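Local coordinates for hexapeptide transferase family protein (Anaplasma phagocytophilum, PDB 3IXC) that probably acts as a trimeric, metal-binding transferase of the gamma-carbonic-anhydrase-like family, built on a left-handed parallel beta-helix, at residues 53-59 and 75-81; 152-156 and 166-170; 100-104 and 176-181; 31-35 and 48-52. All coordinates share one frame; numbering follows the deposited sequence.

Contact 1: 53-59 and 75-81; sequences CIGKNAS and VGEGTNI
K56 O is gripped twice by the neighbouring coil: G78 N gives it a hydrogen bond with N and O 2.8 Å apart, and the CA hydrogen of E77 adds a weaker CA-H...O contact. E77 CG lies against the same oxygen, at 3.3 Å from K56 O. Both segments bend here through type II turns, G55 to A58 and G76 to T79, and the turns stack. N57 and G78 hold the third positions with positive phi, a region natural for glycine and comparatively easy for asparagine. G55 has no side chain to push E77 N away. These are successive corners of a left-handed parallel beta-helix, and parallel strand pairing flanks each corner: V75 N bonds C53 O before it, while S59 N reaches T79 O and I81 N reaches S59 O (2.9 Å) after it. Inside, V75 CG2 lies beside CD1 of I54 in one of its two conformers, 3.8 Å apart; branched aliphatics suit this interior, which L66 and I60 also line. On the outside, K56 and E77 run alongside each other, both extended with CG anti to the backbone N (chi1 165° and 168°). Their charged ends, K56 NZ and E77 OE2, remain 4.6 Å apart, beyond a salt bridge. A water instead joins E77 OE2 to N57 ND2, while N57 OD1 takes R188 of the C-terminal helix.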
loop_
_atom_site.group_PDB
_atom_site.type_symbol
_atom_site.label_atom_id
_atom_site.label_comp_id
_atom_site.label_asym_id
_atom_site.label_seq_id
_atom_site.Cartn_x
_atom_site.Cartn_y
_atom_site.Cartn_z
ATOM N N CYS A 53 -18.067 5.272 11.527
ATOM C CA CYS A 53 -18.176 6.402 12.453
ATOM C C CYS A 53 -16.789 6.911 12.803
ATOM O O CYS A 53 -15.921 6.124 13.197
ATOM C CB CYS A 53 -18.903 5.985 13.732
ATOM S SG CYS A 53 -20.657 5.684 13.514
ATOM N N ILE A 54 -16.588 8.217 12.650
ATOM C CA ILE A 54 -15.290 8.869 12.875
ATOM C C ILE A 54 -15.442 9.900 14.002
ATOM O O ILE A 54 -16.226 10.855 13.861
ATOM C CB ILE A 54 -14.798 9.610 11.598
ATOM C CG1 ILE A 54 -14.762 8.684 10.373
ATOM C CG2 ILE A 54 -13.424 10.244 11.828
ATOM C CD1 ILE A 54 -13.701 7.616 10.449
ATOM N N GLY A 55 -14.695 9.723 15.090
ATOM C CA GLY A 55 -14.820 10.566 16.275
ATOM C C GLY A 55 -14.124 11.911 16.239
ATOM O O GLY A 55 -13.400 12.235 15.290
ATOM N N LYS A 56 -14.363 12.686 17.297
ATOM C CA LYS A 56 -13.767 14.002 17.506
ATOM C C LYS A 56 -12.246 13.976 17.337
ATOM O O LYS A 56 -11.575 13.114 17.898
ATOM C CB LYS A 56 -14.142 14.486 18.916
ATOM C CG LYS A 56 -13.348 15.643 19.455
ATOM C CD LYS A 56 -13.880 16.020 20.843
ATOM C CE LYS A 56 -13.061 17.139 21.473
ATOM N NZ LYS A 56 -13.650 17.549 22.791
ATOM N N ASN A 57 -11.717 14.924 16.563
ATOM C CA ASN A 57 -10.266 15.117 16.419
ATOM C C ASN A 57 -9.508 13.962 15.776
ATOM O O ASN A 57 -8.283 13.941 15.829
ATOM C CB ASN A 57 -9.602 15.466 17.764
ATOM C CG ASN A 57 -10.073 16.799 18.329
ATOM O OD1 ASN A 57 -10.470 17.713 17.587
ATOM N ND2 ASN A 57 -10.013 16.926 19.651
ATOM N N ALA A 58 -10.225 12.997 15.198
ATOM C CA ALA A 58 -9.561 11.950 14.421
ATOM C C ALA A 58 -8.974 12.541 13.145
ATOM O O ALA A 58 -9.354 13.633 12.723
ATOM C CB ALA A 58 -10.528 10.817 14.094
ATOM N N SER A 59 -8.040 11.821 12.534
ATOM C CA SER A 59 -7.475 12.253 11.262
ATOM C C SER A 59 -7.282 11.041 10.357
ATOM O O SER A 59 -6.657 10.041 10.737
ATOM C CB SER A 59 -6.180 13.069 11.439
ATOM O OG SER A 59 -5.195 12.395 12.221
ATOM N N VAL A 75 -14.139 4.464 14.591
ATOM C CA VAL A 75 -12.858 5.108 14.845
ATOM C C VAL A 75 -13.027 6.139 15.957
ATOM O O VAL A 75 -13.730 7.143 15.790
ATOM C CB VAL A 75 -12.310 5.792 13.573
ATOM C CG1 VAL A 75 -10.962 6.468 13.858
ATOM C CG2 VAL A 75 -12.190 4.778 12.408
ATOM N N GLY A 76 -12.366 5.890 17.085
ATOM C CA GLY A 76 -12.530 6.728 18.269
ATOM C C GLY A 76 -11.875 8.098 18.176
ATOM O O GLY A 76 -11.077 8.370 17.276
ATOM N N GLU A 77 -12.237 8.954 19.131
ATOM C CA GLU A 77 -11.676 10.294 19.286
ATOM C C GLU A 77 -10.147 10.287 19.241
ATOM O O GLU A 77 -9.513 9.434 19.860
ATOM C CB GLU A 77 -12.141 10.884 20.628
ATOM C CG GLU A 77 -11.406 12.145 21.050
ATOM C CD GLU A 77 -11.777 12.627 22.450
ATOM O OE1 GLU A 77 -12.616 11.983 23.123
ATOM O OE2 GLU A 77 -11.224 13.654 22.880
ATOM N N GLY A 78 -9.567 11.244 18.513
ATOM C CA GLY A 78 -8.127 11.504 18.576
ATOM C C GLY A 78 -7.257 10.454 17.908
ATOM O O GLY A 78 -6.054 10.406 18.143
ATOM N N THR A 79 -7.872 9.617 17.075
ATOM C CA THR A 79 -7.153 8.551 16.382
ATOM C C THR A 79 -6.699 8.990 14.998
ATOM O O THR A 79 -7.449 9.656 14.274
ATOM C CB THR A 79 -8.025 7.279 16.336
ATOM O OG1 THR A 79 -8.042 6.703 17.651
ATOM C CG2 THR A 79 -7.504 6.234 15.326
ATOM N N ASN A 80 -5.474 8.612 14.637
ATOM C CA ASN A 80 -4.974 8.850 13.281
ATOM C C ASN A 80 -4.849 7.536 12.514
ATOM O O ASN A 80 -4.384 6.521 13.054
ATOM C CB ASN A 80 -3.654 9.640 13.292
ATOM C CG ASN A 80 -2.523 8.896 13.987
ATOM O OD1 ASN A 80 -1.793 8.131 13.360
ATOM N ND2 ASN A 80 -2.373 9.123 15.286
ATOM N N ILE A 81 -5.328 7.542 11.274
ATOM C CA ILE A 81 -5.154 6.400 10.382
ATOM C C ILE A 81 -4.397 6.920 9.171
ATOM O O ILE A 81 -4.950 7.641 8.333
ATOM C CB ILE A 81 -6.502 5.772 9.990
ATOM C CG1 ILE A 81 -7.303 5.422 11.253
ATOM C CG2 ILE A 81 -6.264 4.533 9.110
ATOM C CD1 ILE A 81 -8.662 4.766 10.996
HETATM O O HOH W 1 -9.303 14.769 21.303
#

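Contact 2: 152-156 and 166-170; sequences KSGEL and RMMTE
R166 pairs with L156 at the start of the segment: its carbonyl oxygen accepts L156 N, 2.8 Å from R166 O, while the return bond from R166 N to L156 O is weak. The arginine chain runs beside the leucine on the same side of the sheet, and L156 CD2 sits over the centre of one guanidinium face, 3.5 Å from R166 NH2. Arginine suits this place because its flat group can cover a methyl while its edge still bonds, NH1 reaching M167 O nearly in the guanidinium plane and E172 through a salt bridge. M167 starts away from its neighbour but doubles back, chi2 -58° and chi3 -75°, which brings SD to 3.7 Å from E155 CG. Its CE comes to 3.5 Å from G154 O, over a glycine with no side chain to block it. M168 N then bonds G154 O at 2.9 Å. The M168 side chain goes to the other side, with CG 4.1 Å from L156 CB and M138 also covering it. T169 follows as the N-cap of helix 170-188, and E172 accepts its backbone N. Antiparallel pairing of this kind marks a beta hairpin, here strands 155-159 and 162-167, through which the chain leaves its last helical coil.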
loop_
_atom_site.group_PDB
_atom_site.type_symbol
_atom_site.label_atom_id
_atom_site.label_comp_id
_atom_site.label_asym_id
_atom_site.label_seq_id
_atom_site.Cartn_x
_atom_site.Cartn_y
_atom_site.Cartn_z
ATOM N N LYS A 152 -1.352 -7.949 24.543
ATOM C CA LYS A 152 -1.782 -7.446 25.852
ATOM C C LYS A 152 -1.204 -6.064 26.132
ATOM O O LYS A 152 -0.187 -5.673 25.544
ATOM C CB LYS A 152 -1.419 -8.422 26.966
ATOM C CG LYS A 152 -2.173 -9.744 26.886
ATOM C CD LYS A 152 -1.759 -10.680 28.010
ATOM C CE LYS A 152 -2.511 -11.996 27.922
ATOM N NZ LYS A 152 -2.033 -12.986 28.928
ATOM N N SER A 153 -1.861 -5.329 27.026
ATOM C CA SER A 153 -1.429 -3.984 27.402
ATOM C C SER A 153 0.034 -3.948 27.812
ATOM O O SER A 153 0.494 -4.791 28.594
ATOM C CB SER A 153 -2.297 -3.443 28.539
ATOM O OG SER A 153 -3.650 -3.335 28.128
ATOM N N GLY A 154 0.757 -2.970 27.272
ATOM C CA GLY A 154 2.161 -2.779 27.584
ATOM C C GLY A 154 3.112 -3.619 26.752
ATOM O O GLY A 154 4.320 -3.406 26.804
ATOM N N GLU A 155 2.572 -4.572 25.989
ATOM C CA GLU A 155 3.411 -5.442 25.161
ATOM C C GLU A 155 3.735 -4.845 23.797
ATOM O O GLU A 155 2.920 -4.134 23.199
ATOM C CB GLU A 155 2.769 -6.815 24.953
ATOM C CG GLU A 155 2.486 -7.569 26.241
ATOM C CD GLU A 155 1.915 -8.968 26.016
ATOM O OE1 GLU A 155 1.399 -9.254 24.914
ATOM O OE2 GLU A 155 1.978 -9.777 26.966
ATOM N N LEU A 156 4.932 -5.182 23.319
ATOM C CA LEU A 156 5.350 -4.932 21.951
ATOM C C LEU A 156 5.457 -6.280 21.235
ATOM O O LEU A 156 6.165 -7.181 21.686
ATOM C CB LEU A 156 6.699 -4.196 21.910
ATOM C CG LEU A 156 7.369 -4.061 20.530
ATOM C CD1 LEU A 156 6.505 -3.281 19.531
ATOM C CD2 LEU A 156 8.743 -3.411 20.686
ATOM N N ARG A 166 8.793 -8.072 23.596
ATOM C CA ARG A 166 9.181 -7.576 24.918
ATOM C C ARG A 166 8.113 -6.606 25.406
ATOM O O ARG A 166 7.239 -6.198 24.645
ATOM C CB ARG A 166 10.528 -6.853 24.848
ATOM C CG ARG A 166 10.562 -5.691 23.847
ATOM C CD ARG A 166 11.861 -4.906 23.951
ATOM N NE ARG A 166 11.991 -3.885 22.910
ATOM C CZ ARG A 166 11.424 -2.678 22.958
ATOM N NH1 ARG A 166 10.663 -2.334 23.996
ATOM N NH2 ARG A 166 11.606 -1.815 21.959
ATOM N N MET A 167 8.189 -6.236 26.680
ATOM C CA MET A 167 7.410 -5.101 27.157
ATOM C C MET A 167 8.015 -3.795 26.629
ATOM O O MET A 167 9.197 -3.732 26.279
ATOM C CB MET A 167 7.335 -5.086 28.690
ATOM C CG MET A 167 6.684 -6.327 29.303
ATOM S SD MET A 167 5.001 -6.653 28.738
ATOM C CE MET A 167 4.058 -5.406 29.621
ATOM N N MET A 168 7.180 -2.761 26.563
ATOM C CA MET A 168 7.613 -1.435 26.152
ATOM C C MET A 168 8.347 -0.682 27.255
ATOM O O MET A 168 8.075 -0.865 28.446
ATOM C CB MET A 168 6.413 -0.616 25.698
ATOM C CG MET A 168 6.017 -0.860 24.253
ATOM S SD MET A 168 4.673 0.220 23.732
ATOM C CE MET A 168 3.292 -0.701 24.410
ATOM N N THR A 169 9.272 0.179 26.842
ATOM C CA THR A 169 9.985 1.051 27.764
ATOM C C THR A 169 9.061 2.177 28.225
ATOM O O THR A 169 7.989 2.387 27.646
ATOM C CB THR A 169 11.210 1.683 27.080
ATOM O OG1 THR A 169 10.758 2.512 26.005
ATOM C CG2 THR A 169 12.117 0.606 26.509
ATOM N N GLU A 170 9.493 2.909 29.247
ATOM C CA GLU A 170 8.772 4.097 29.702
ATOM C C GLU A 170 8.570 5.085 28.543
ATOM O O GLU A 170 7.472 5.615 28.361
ATOM C CB GLU A 170 9.532 4.779 30.842
ATOM C CG GLU A 170 8.876 6.078 31.327
ATOM C CD GLU A 170 9.707 6.809 32.364
ATOM O OE1 GLU A 170 10.205 6.157 33.306
ATOM O OE2 GLU A 170 9.847 8.041 32.250
#

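Contact 3: 100-104 and 176-181; sequences KFVTI and LQKSAE
F101 turns its side chain toward the helix and meets Q177 and, one turn later, A180 and E181. A180 CB lies at the ring edge, near its plane, and is 3.6 Å from F101 CB; alanine is small enough to let the helix come this close. Q177 NE2 stands over one ring face, offset toward the rim and 3.7 Å from F101 CD1, with the amide plane turned 67° from the ring. E181 OE2 comes to 3.6 Å from F101 CE1. At the other end T103 OG1 and S179 OG are only 2.7 Å apart. The serine hydroxyl, anti to its own backbone N (chi1 178°), is thereby carried out from the helix toward the threonine. Here the helix 170-188 packs against the outside of the left-handed beta-helix, meeting the corner and the strand 103-104 that follows it. A water makes the second level of the contact: it takes a hydrogen bond from T103 OG1 and gives one to F101 O, 2.8 Å away, and another to L176 O, 2.7 Å away. One molecule thus ties a coil carbonyl to a helix carbonyl, two acceptors that could not bond each other. Further out, N118 ND2 bonds both F101 O and Q177 OE1, which fixes which end of the amide faces N118. F101, with positive phi at 55°, is held by its backbone bond to E77. N80 ND2 donates to T103 OG1, so this hydroxyl accepts one hydrogen bond while donating another to the water.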
loop_
_atom_site.group_PDB
_atom_site.type_symbol
_atom_site.label_atom_id
_atom_site.label_comp_id
_atom_site.label_asym_id
_atom_site.label_seq_id
_atom_site.Cartn_x
_atom_site.Cartn_y
_atom_site.Cartn_z
ATOM N N LYS A 100 -9.744 5.160 21.142
ATOM C CA LYS A 100 -9.347 6.560 21.201
ATOM C C LYS A 100 -7.833 6.699 21.211
ATOM O O LYS A 100 -7.134 5.865 21.777
ATOM C CB LYS A 100 -9.898 7.204 22.476
ATOM C CG LYS A 100 -11.394 7.119 22.636
ATOM C CD LYS A 100 -11.774 7.796 23.941
ATOM C CE LYS A 100 -13.216 7.550 24.309
ATOM N NZ LYS A 100 -13.515 8.131 25.650
ATOM N N PHE A 101 -7.332 7.769 20.596
ATOM C CA PHE A 101 -5.896 8.095 20.632
ATOM C C PHE A 101 -5.019 6.950 20.136
ATOM O O PHE A 101 -3.939 6.693 20.671
ATOM C CB PHE A 101 -5.497 8.594 22.034
ATOM C CG PHE A 101 -6.342 9.737 22.507
ATOM C CD1 PHE A 101 -6.229 10.994 21.915
ATOM C CD2 PHE A 101 -7.277 9.549 23.520
ATOM C CE1 PHE A 101 -7.032 12.060 22.339
ATOM C CE2 PHE A 101 -8.080 10.601 23.947
ATOM C CZ PHE A 101 -7.955 11.858 23.361
ATOM N N VAL A 102 -5.511 6.275 19.097
ATOM C CA VAL A 102 -4.801 5.175 18.448
ATOM C C VAL A 102 -3.983 5.753 17.292
ATOM O O VAL A 102 -4.423 6.692 16.617
ATOM C CB VAL A 102 -5.801 4.118 17.908
ATOM C CG1 VAL A 102 -5.111 3.123 16.962
ATOM C CG2 VAL A 102 -6.449 3.357 19.064
ATOM N N THR A 103 -2.788 5.200 17.084
ATOM C CA THR A 103 -1.958 5.557 15.935
ATOM C C THR A 103 -1.867 4.347 15.016
ATOM O O THR A 103 -1.428 3.266 15.449
ATOM C CB THR A 103 -0.538 5.991 16.375
ATOM O OG1 THR A 103 -0.612 7.235 17.096
ATOM C CG2 THR A 103 0.379 6.197 15.150
ATOM N N ILE A 104 -2.320 4.526 13.770
ATOM C CA ILE A 104 -2.146 3.506 12.740
ATOM C C ILE A 104 -1.242 4.081 11.656
ATOM O O ILE A 104 -1.571 5.072 11.008
ATOM C CB ILE A 104 -3.498 3.014 12.166
ATOM C CG1 ILE A 104 -4.298 2.313 13.266
ATOM C CG2 ILE A 104 -3.276 2.057 10.969
ATOM C CD1 ILE A 104 -5.794 2.532 13.185
ATOM N N LEU A 176 2.781 6.623 23.217
ATOM C CA LEU A 176 1.467 6.230 22.701
ATOM C C LEU A 176 0.517 7.429 22.692
ATOM O O LEU A 176 -0.097 7.739 21.661
ATOM C CB LEU A 176 0.882 5.076 23.515
ATOM C CG LEU A 176 1.756 3.825 23.639
ATOM C CD1 LEU A 176 1.154 2.864 24.665
ATOM C CD2 LEU A 176 1.961 3.121 22.288
ATOM N N GLN A 177 0.422 8.127 23.823
ATOM C CA GLN A 177 -0.433 9.314 23.881
ATOM C C GLN A 177 0.172 10.483 23.112
ATOM O O GLN A 177 -0.552 11.226 22.452
ATOM C CB GLN A 177 -0.756 9.722 25.327
ATOM C CG GLN A 177 -1.731 10.908 25.470
ATOM C CD GLN A 177 -3.151 10.647 24.936
ATOM O OE1 GLN A 177 -3.584 9.499 24.801
ATOM N NE2 GLN A 177 -3.883 11.726 24.654
ATOM N N LYS A 178 1.493 10.641 23.193
ATOM C CA LYS A 178 2.168 11.736 22.489
ATOM C C LYS A 178 1.974 11.669 20.973
ATOM O O LYS A 178 1.681 12.683 20.342
ATOM C CB LYS A 178 3.655 11.792 22.847
ATOM C CG LYS A 178 4.371 13.054 22.378
ATOM C CD LYS A 178 3.753 14.320 22.961
ATOM C CE LYS A 178 4.474 15.556 22.455
ATOM N NZ LYS A 178 3.505 16.616 22.074
ATOM N N SER A 179 2.125 10.477 20.400
ATOM C CA SER A 179 1.883 10.285 18.966
ATOM C C SER A 179 0.499 10.776 18.563
ATOM O O SER A 179 0.356 11.500 17.572
ATOM C CB SER A 179 2.026 8.806 18.593
ATOM O OG SER A 179 1.761 8.606 17.217
ATOM N N ALA A 180 -0.515 10.389 19.337
ATOM C CA ALA A 180 -1.894 10.772 19.027
ATOM C C ALA A 180 -2.068 12.295 19.119
ATOM O O ALA A 180 -2.657 12.908 18.231
ATOM C CB ALA A 180 -2.880 10.046 19.950
ATOM N N GLU A 181 -1.542 12.902 20.183
ATOM C CA GLU A 181 -1.630 14.354 20.340
ATOM C C GLU A 181 -0.891 15.109 19.225
ATOM O O GLU A 181 -1.384 16.120 18.705
ATOM C CB GLU A 181 -1.133 14.767 21.730
ATOM C CG GLU A 181 -2.066 14.323 22.869
ATOM C CD GLU A 181 -3.472 14.935 22.804
ATOM O OE1 GLU A 181 -3.657 16.032 22.221
ATOM O OE2 GLU A 181 -4.407 14.309 23.355
HETATM O O HOH W 2 -1.297 6.559 19.611
#

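Contact 4: 31-35 and 48-52; sequences GVSPS and IIGDV
P34 lays its ring across the bend of 48-52, and each ring atom finds something there. CB comes first, 3.5 Å from V52 O and close to I48 CG2. CG at the far end of the ring lies 3.3 Å from I48 O and 3.6 Å from CG2 of I48, a residue with two conformers. CD closes the ring back to N, 3.5 Å from G50 O. Proline suits the place: its nitrogen carries no hydrogen, so P34 N merely packs by G50 O, while the puckered ring sets apolar surface against carbonyls and isoleucine. This is a corner at the N-terminal end of the left-handed beta-helix, where 48-52 passes from one sheet to another through G50 (phi 71°) and an inverse gamma turn centred on D51. G50, having no side chain, lets its CA make a nearly straight CA-H...O contact to V32 O at 3.4 Å. V32 CG1, anti to the backbone N (chi1 179°), is the branch that reaches D51 CA, at 3.7 Å. After the proline, parallel strand pairing begins with the hydrogen bond from S35 N to V52 O, 2.9 Å apart. On the far side of the bend I49 packs on Y190 of a second subunit.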
loop_
_atom_site.group_PDB
_atom_site.type_symbol
_atom_site.label_atom_id
_atom_site.label_comp_id
_atom_site.label_asym_id
_atom_site.label_seq_id
_atom_site.Cartn_x
_atom_site.Cartn_y
_atom_site.Cartn_z
ATOM N N GLY A 31 -27.751 2.259 1.679
ATOM C CA GLY A 31 -28.531 3.292 2.356
ATOM C C GLY A 31 -27.857 3.911 3.570
ATOM O O GLY A 31 -28.435 4.787 4.210
ATOM N N VAL A 32 -26.648 3.456 3.892
ATOM C CA VAL A 32 -25.925 3.966 5.061
ATOM C C VAL A 32 -24.746 4.815 4.620
ATOM O O VAL A 32 -23.958 4.396 3.770
ATOM C CB VAL A 32 -25.416 2.825 5.975
ATOM C CG1 VAL A 32 -24.640 3.396 7.192
ATOM C CG2 VAL A 32 -26.583 1.956 6.432
ATOM N N SER A 33 -24.635 6.007 5.202
ATOM C CA SER A 33 -23.504 6.892 4.934
ATOM C C SER A 33 -22.719 7.130 6.218
ATOM O O SER A 33 -23.273 7.018 7.315
ATOM C CB SER A 33 -23.976 8.223 4.337
ATOM O OG SER A 33 -24.344 8.049 2.976
ATOM N N PRO A 34 -21.418 7.443 6.089
ATOM C CA PRO A 34 -20.601 7.609 7.291
ATOM C C PRO A 34 -21.046 8.764 8.175
ATOM O O PRO A 34 -21.645 9.728 7.691
ATOM C CB PRO A 34 -19.210 7.901 6.728
ATOM C CG PRO A 34 -19.208 7.221 5.377
ATOM C CD PRO A 34 -20.598 7.449 4.858
ATOM N N SER A 35 -20.765 8.628 9.468
ATOM C CA SER A 35 -20.996 9.691 10.436
ATOM C C SER A 35 -19.636 10.216 10.867
ATOM O O SER A 35 -18.858 9.504 11.501
ATOM C CB SER A 35 -21.789 9.167 11.634
ATOM O OG SER A 35 -23.098 8.786 11.248
ATOM N N ILE A 48 -14.343 6.898 2.417
ATOM C CA ILE A 48 -15.001 6.368 3.602
ATOM C C ILE A 48 -16.386 5.914 3.164
ATOM O O ILE A 48 -17.210 6.720 2.738
ATOM C CB ILE A 48 -15.080 7.423 4.725
ATOM C CG1 ILE A 48 -13.687 7.966 5.052
ATOM C CG2 ILE A 48 -15.701 6.835 5.985
ATOM C CD1 ILE A 48 -13.686 9.055 6.098
ATOM N N ILE A 49 -16.615 4.606 3.247
ATOM C CA ILE A 49 -17.797 4.001 2.636
ATOM C C ILE A 49 -18.693 3.330 3.656
ATOM O O ILE A 49 -18.234 2.524 4.467
ATOM C CB ILE A 49 -17.389 2.943 1.549
ATOM C CG1 ILE A 49 -16.447 3.545 0.492
ATOM C CG2 ILE A 49 -18.632 2.325 0.894
ATOM C CD1 ILE A 49 -14.986 3.164 0.666
ATOM N N GLY A 50 -19.985 3.649 3.593
ATOM C CA GLY A 50 -20.985 2.930 4.375
ATOM C C GLY A 50 -20.979 3.170 5.872
ATOM O O GLY A 50 -20.985 4.313 6.340
ATOM N N ASP A 51 -20.991 2.075 6.623
ATOM C CA ASP A 51 -21.232 2.126 8.059
ATOM C C ASP A 51 -19.936 2.415 8.801
ATOM O O ASP A 51 -19.310 1.517 9.356
ATOM C CB ASP A 51 -21.852 0.810 8.529
ATOM C CG ASP A 51 -22.480 0.901 9.909
ATOM O OD1 ASP A 51 -22.387 1.949 10.587
ATOM O OD2 ASP A 51 -23.087 -0.110 10.317
ATOM N N VAL A 52 -19.539 3.681 8.797
ATOM C CA VAL A 52 -18.286 4.086 9.428
ATOM C C VAL A 52 -18.561 5.307 10.292
ATOM O O VAL A 52 -19.226 6.242 9.843
ATOM C CB VAL A 52 -17.210 4.459 8.379
ATOM C CG1 VAL A 52 -15.910 4.887 9.056
ATOM C CG2 VAL A 52 -16.944 3.292 7.418
#

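How the contacts relate
Contacts 1 and 4 both join successive coils of the beta-helix and touch, I54 N bonding S35 O. Contact 1, nearest the chain's centre, relies on backbone bonds along stacked turns; contact 4, towards the N-terminal end, has a single such bond and depends more on proline and valine packing. Contact 3 is also partly buried but ties a coil to the C-terminal helix with a ring, hydroxyls and a water; it borders contact 1, where T79 OG1 accepts V102 N. Contact 2 is a surface contact on the opposite side of the centre from contact 4. Its antiparallel hairpin leads directly into the helix of contact 3, with M168 against L176.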